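6-phosphogluconate dehydrogenase, NAD-binding (Geobacter metallireducens, PDB 3PEF) probably reduces succinic semialdehyde to gamma-hydroxybutyrate as a member of the beta-hydroxyacid dehydrogenase family, with NADP(H) bound in a Rossmann-type domain. Local coordinates at residues A[95-99]-A[170-174]; A[241-245]-A[258-262]. The protein carries 2 engineered substitutions. The contacts are given in a common frame with arbitrary orientation. Residues are numbered along the deposited sequence.

Contact 1 (A[95-99]-A[170-174]); sequences STVDP and MKLVV. With NAP (NADP nicotinamide-adenine-dinucleotide phosphate), chain I.
Three side chains make most of this buried contact: Leu172 and Lys171 on the helical segment 170-174, and Thr96 in segment 95-99, an extended loop that turns helical at Pro99. In register, the CA atoms of Thr96 and Lys171 lie 7.1 Å apart and those of Asp98 and Leu172 7.6 Å. Thr96 (phi/psi -82/116, chi1 m) directs its CA-to-CB bond toward the helix; its OG1 lies 3.3 Å from Lys171 CE and its CG2 3.9 Å from Leu172 CD2. Lys171 (t, p, t, t) runs past this hydroxyl, placing NZ 3.9 Å from NAP C5N and in hydrogen bonds with Val121 O and Asn175 OD1. Leu172 (m, t) slots CD1 against the loop, 4.1 Å from Asp98 CA and 4.0 Å from Pro99 CD. No hydrogen bond joins the segments, which meet by van der Waals packing; Thr96 N donates to NAP O3D at 3.1 Å. A lysine beside the nicotinamide is characteristic of beta-hydroxyacid dehydrogenases, and Lys171 is the predicted catalytic residue. Asp98, hydrogen-bonded through OD1 to Thr101 OG1, is the N-cap of helix 99-111. The loop runs from strand 90-93 into that helix, between helix 68-76 beside Val97 and helices 166-194 and 234-251.

Contact 2 (A[241-245]-A[258-262]); sequences LRLAV and SAAAN
Leu241 lies over the Ala261 and Asn262 end of segment 258-262, its CD2 4.4 Å from Ala261 CB and its CB 3.6 Å from Asn262 OD1. The motif is an antiparallel helix pair in the all-helical C-terminal part of a beta-hydroxyacid dehydrogenase, formed by helices 234-251 and 256-270. Over these segments the axes approach to 9.3 Å, with 147° between their N-to-C directions and a signed crossing angle of -147°. The CA register runs accordingly in reverse: Leu241 with Asn262 at 5.4 Å, Val245 with Ala259 at 6.3 Å. Leu241, Val245 and Asn262 all direct CA-to-CB toward the partner helix. With chi1 t, Asn262 sets its OD1 beside Leu241 CB; Val245, also t, packs CG2 4.3 Å from Ala259 CB. No hydrogen bond crosses between the segments; Asn262 OD1 accepts one from Gln238 NE2, a turn before Arg242. The pair also meets other chains: Arg242 NH2 forms a salt bridge with Asp249 of the third subunit, and Ser258 OG is hydrogen-bonded to Glu187 of the second. At the other end of the pair, Val245 CG2 comes to 4.0 Å from Ala259 CA.

In the fold
Along the chain contact 1 is complete before the first residue of contact 2, yet their centres are only 12 Å apart and they touch directly. Helix 234-251 is the bridge: Leu243 CB lies 3.8 Å from Leu172 CD2, Leu243 CD1 lies 4.0 Å from Asp98 N, and Ala244 CB is 4.0 Å from Leu172 O. Contact 1 joins the nucleotide-binding sheet domain to helix 166-194, whereas contact 2 joins two helices within the C-terminal part. Helix 234-251 also brings Lys239 to Thr96 O, so the same helix faces the cofactor loop and packs on helix 256-270. Both contacts touch the second subunit, and contact 2 the third as well, so this region borders subunit interfaces.

Contact 1 (A[95-99]-A[170-174])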
loop_
_atom_site.group_PDB
_atom_site.type_symbol
_atom_site.label_atom_id
_atom_site.label_comp_id
_atom_site.label_asym_id
_atom_site.label_seq_id
_atom_site.Cartn_x
_atom_site.Cartn_y
_atom_site.Cartn_z
ATOM N N SER A 95 -8.467 -1.667 28.747
ATOM C CA SER A 95 -8.277 -2.386 27.489
ATOM C C SER A 95 -8.115 -1.443 26.300
ATOM O O SER A 95 -8.734 -0.387 26.254
ATOM C CB SER A 95 -9.480 -3.293 27.221
ATOM O OG SER A 95 -9.825 -4.037 28.377
ATOM N N THR A 96 -7.323 -1.846 25.313
ATOM C CA THR A 96 -7.274 -1.106 24.056
ATOM C C THR A 96 -8.433 -1.513 23.173
ATOM O O THR A 96 -8.536 -2.665 22.721
ATOM C CB THR A 96 -5.976 -1.322 23.298
ATOM O OG1 THR A 96 -4.889 -0.985 24.160
ATOM C CG2 THR A 96 -5.941 -0.421 22.044
ATOM N N VAL A 97 -9.300 -0.542 22.923
ATOM C CA VAL A 97 -10.597 -0.786 22.324
ATOM C C VAL A 97 -10.947 0.455 21.516
ATOM O O VAL A 97 -10.293 1.488 21.665
ATOM C CB VAL A 97 -11.589 -1.003 23.468
ATOM C CG1 VAL A 97 -12.931 -0.475 23.145
ATOM C CG2 VAL A 97 -11.591 -2.496 23.920
ATOM N N ASP A 98 -11.935 0.360 20.634
ATOM C CA ASP A 98 -12.317 1.522 19.834
ATOM C C ASP A 98 -13.206 2.433 20.661
ATOM O O ASP A 98 -13.854 1.979 21.604
ATOM C CB ASP A 98 -13.045 1.098 18.560
ATOM C CG ASP A 98 -14.288 0.272 18.844
ATOM O OD1 ASP A 98 -14.157 -0.848 19.384
ATOM O OD2 ASP A 98 -15.395 0.744 18.534
ATOM N N PRO A 99 -13.241 3.725 20.308
ATOM C CA PRO A 99 -14.055 4.700 21.044
ATOM C C PRO A 99 -15.500 4.248 21.211
ATOM O O PRO A 99 -16.067 4.426 22.282
ATOM C CB PRO A 99 -14.026 5.944 20.142
ATOM C CG PRO A 99 -12.813 5.798 19.314
ATOM C CD PRO A 99 -12.577 4.319 19.138
ATOM N N MET A 170 -6.754 8.422 21.477
ATOM C CA MET A 170 -5.344 8.716 21.669
ATOM C C MET A 170 -4.527 7.434 21.586
ATOM O O MET A 170 -3.489 7.376 20.927
ATOM C CB MET A 170 -5.116 9.359 23.030
ATOM C CG MET A 170 -3.638 9.575 23.341
ATOM S SD MET A 170 -2.883 10.871 22.340
ATOM C CE MET A 170 -3.781 12.339 22.923
ATOM N N LYS A 171 -4.994 6.406 22.288
ATOM C CA LYS A 171 -4.315 5.119 22.286
ATOM C C LYS A 171 -4.168 4.582 20.859
ATOM O O LYS A 171 -3.090 4.137 20.462
ATOM C CB LYS A 171 -5.065 4.110 23.164
ATOM C CG LYS A 171 -4.493 2.696 23.099
ATOM C CD LYS A 171 -3.020 2.684 23.512
ATOM C CE LYS A 171 -2.533 1.246 23.582
ATOM N NZ LYS A 171 -1.066 1.157 23.806
ATOM N N LEU A 172 -5.260 4.606 20.094
ATOM C CA LEU A 172 -5.218 4.096 18.722
ATOM C C LEU A 172 -4.275 4.906 17.813
ATOM O O LEU A 172 -3.536 4.349 17.007
ATOM C CB LEU A 172 -6.624 4.036 18.142
ATOM C CG LEU A 172 -7.558 3.026 18.824
ATOM C CD1 LEU A 172 -8.894 2.994 18.122
ATOM C CD2 LEU A 172 -6.898 1.629 18.813
ATOM N N VAL A 173 -4.296 6.226 17.940
ATOM C CA VAL A 173 -3.414 7.049 17.119
ATOM C C VAL A 173 -1.964 6.720 17.388
ATOM O O VAL A 173 -1.165 6.483 16.475
ATOM C CB VAL A 173 -3.637 8.541 17.416
ATOM C CG1 VAL A 173 -2.436 9.336 16.988
ATOM C CG2 VAL A 173 -4.912 9.020 16.730
ATOM N N VAL A 174 -1.618 6.714 18.667
ATOM C CA VAL A 174 -0.246 6.480 19.076
ATOM C C VAL A 174 0.245 5.079 18.707
ATOM O O VAL A 174 1.388 4.901 18.258
ATOM C CB VAL A 174 -0.101 6.760 20.588
ATOM C CG1 VAL A 174 1.175 6.172 21.129
ATOM C CG2 VAL A 174 -0.187 8.283 20.841
HETATM P PA NAP I . -2.886 -10.975 26.801
HETATM O O1A NAP I . -3.161 -11.807 25.609
HETATM O O2A NAP I . -1.750 -11.420 27.629
HETATM O O5B NAP I . -4.195 -10.877 27.717
HETATM C C5B NAP I . -5.471 -10.808 27.139
HETATM C C4B NAP I . -6.470 -10.890 28.279
HETATM O O4B NAP I . -7.770 -10.783 27.739
HETATM C C3B NAP I . -6.399 -12.242 28.984
HETATM O O3B NAP I . -6.667 -11.980 30.342
HETATM C C2B NAP I . -7.566 -12.992 28.374
HETATM O O2B NAP I . -8.112 -14.003 29.182
HETATM C C1B NAP I . -8.551 -11.848 28.224
HETATM N N9A NAP I . -9.640 -12.204 27.304
HETATM C C8A NAP I . -9.540 -12.371 25.944
HETATM N N7A NAP I . -10.761 -12.709 25.469
HETATM C C5A NAP I . -11.624 -12.770 26.503
HETATM C C6A NAP I . -12.979 -13.050 26.559
HETATM N N6A NAP I . -13.642 -13.342 25.448
HETATM N N1A NAP I . -13.616 -13.042 27.771
HETATM C C2A NAP I . -12.912 -12.738 28.924
HETATM N N3A NAP I . -11.562 -12.448 28.859
HETATM C C4A NAP I . -10.934 -12.458 27.665
HETATM O O3 NAP I . -2.613 -9.502 26.263
HETATM P PN NAP I . -2.182 -8.186 27.031
HETATM O O1N NAP I . -0.972 -7.633 26.402
HETATM O O2N NAP I . -2.195 -8.390 28.493
HETATM O O5D NAP I . -3.470 -7.351 26.543
HETATM C C5D NAP I . -4.372 -6.702 27.399
HETATM C C4D NAP I . -4.714 -5.366 26.741
HETATM O O4D NAP I . -3.666 -4.434 26.870
HETATM C C3D NAP I . -4.905 -5.501 25.244
HETATM O O3D NAP I . -5.970 -4.633 24.925
HETATM C C2D NAP I . -3.594 -5.017 24.645
HETATM O O2D NAP I . -3.801 -4.497 23.361
HETATM C C1D NAP I . -3.259 -3.915 25.619
HETATM N N1N NAP I . -1.845 -3.499 25.743
HETATM C C2N NAP I . -0.835 -4.412 25.658
HETATM C C3N NAP I . 0.489 -4.014 25.830
HETATM C C7N NAP I . 1.591 -5.030 25.787
HETATM O O7N NAP I . 2.863 -4.560 25.504
HETATM N N7N NAP I . 1.384 -6.342 25.987
HETATM C C4N NAP I . 0.796 -2.675 26.094
HETATM C C5N NAP I . -0.246 -1.758 26.208
HETATM C C6N NAP I . -1.566 -2.180 26.047
HETATM P P2B NAP I . -7.456 -15.493 29.231
HETATM O O1X NAP I . -8.562 -16.405 29.742
HETATM O O2X NAP I . -7.026 -15.872 27.851
HETATM O O3X NAP I . -6.263 -15.492 30.145
#

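Contact 2 (A[241-245]-A[258-262])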
loop_
_atom_site.group_PDB
_atom_site.type_symbol
_atom_site.label_atom_id
_atom_site.label_comp_id
_atom_site.label_asym_id
_atom_site.label_seq_id
_atom_site.Cartn_x
_atom_site.Cartn_y
_atom_site.Cartn_z
ATOM N N LEU A 241 -4.035 -1.922 14.851
ATOM C CA LEU A 241 -3.989 -1.360 13.508
ATOM C C LEU A 241 -5.366 -1.484 12.836
ATOM O O LEU A 241 -5.851 -0.558 12.190
ATOM C CB LEU A 241 -2.910 -2.072 12.695
ATOM C CG LEU A 241 -1.532 -1.433 12.460
ATOM C CD1 LEU A 241 -1.272 -0.144 13.268
ATOM C CD2 LEU A 241 -0.410 -2.442 12.652
ATOM N N ARG A 242 -5.996 -2.641 12.997
ATOM C CA ARG A 242 -7.367 -2.840 12.534
ATOM C C ARG A 242 -8.256 -1.715 13.046
ATOM O O ARG A 242 -8.976 -1.078 12.285
ATOM C CB ARG A 242 -7.874 -4.176 13.068
ATOM C CG ARG A 242 -9.317 -4.559 12.750
ATOM C CD ARG A 242 -9.431 -6.086 12.980
ATOM N NE ARG A 242 -9.584 -6.373 14.377
ATOM C CZ ARG A 242 -9.115 -7.430 15.041
ATOM N NH1 ARG A 242 -9.373 -7.494 16.332
ATOM N NH2 ARG A 242 -8.401 -8.400 14.473
ATOM N N LEU A 243 -8.188 -1.462 14.345
ATOM C CA LEU A 243 -9.055 -0.463 14.956
ATOM C C LEU A 243 -8.743 0.965 14.527
ATOM O O LEU A 243 -9.656 1.800 14.437
ATOM C CB LEU A 243 -9.009 -0.574 16.480
ATOM C CG LEU A 243 -9.529 -1.890 17.061
ATOM C CD1 LEU A 243 -9.328 -1.824 18.564
ATOM C CD2 LEU A 243 -11.011 -2.139 16.702
ATOM N N ALA A 244 -7.461 1.260 14.301
ATOM C CA ALA A 244 -7.045 2.598 13.850
ATOM C C ALA A 244 -7.533 2.893 12.426
ATOM O O ALA A 244 -8.037 3.986 12.116
ATOM C CB ALA A 244 -5.512 2.745 13.934
ATOM N N VAL A 245 -7.379 1.915 11.550
ATOM C CA VAL A 245 -7.929 2.029 10.203
ATOM C C VAL A 245 -9.458 2.220 10.233
ATOM O O VAL A 245 -10.005 3.023 9.480
ATOM C CB VAL A 245 -7.513 0.830 9.320
ATOM C CG1 VAL A 245 -8.189 0.895 7.942
ATOM C CG2 VAL A 245 -6.022 0.822 9.161
ATOM N N SER A 258 -0.525 3.219 7.010
ATOM C CA SER A 258 -0.950 2.484 8.185
ATOM C C SER A 258 -1.767 1.258 7.776
ATOM O O SER A 258 -1.624 0.189 8.369
ATOM C CB SER A 258 -1.716 3.391 9.169
ATOM O OG SER A 258 -0.887 4.466 9.605
ATOM N N ALA A 259 -2.590 1.398 6.744
ATOM C CA ALA A 259 -3.340 0.245 6.239
ATOM C C ALA A 259 -2.395 -0.789 5.640
ATOM O O ALA A 259 -2.648 -1.985 5.723
ATOM C CB ALA A 259 -4.363 0.665 5.224
ATOM N N ALA A 260 -1.310 -0.333 5.021
ATOM C CA ALA A 260 -0.302 -1.276 4.557
ATOM C C ALA A 260 0.287 -2.057 5.742
ATOM O O ALA A 260 0.399 -3.276 5.700
ATOM C CB ALA A 260 0.788 -0.566 3.772
ATOM N N ALA A 261 0.668 -1.355 6.802
ATOM C CA ALA A 261 1.231 -2.026 7.970
ATOM C C ALA A 261 0.226 -3.034 8.544
ATOM O O ALA A 261 0.597 -4.112 8.986
ATOM C CB ALA A 261 1.614 -1.006 9.039
ATOM N N ASN A 262 -1.046 -2.656 8.555
ATOM C CA ASN A 262 -2.091 -3.559 9.012
ATOM C C ASN A 262 -2.034 -4.863 8.213
ATOM O O ASN A 262 -2.042 -5.955 8.785
ATOM C CB ASN A 262 -3.470 -2.898 8.878
ATOM C CG ASN A 262 -4.606 -3.734 9.505
ATOM O OD1 ASN A 262 -4.415 -4.443 10.504
ATOM N ND2 ASN A 262 -5.798 -3.628 8.924
#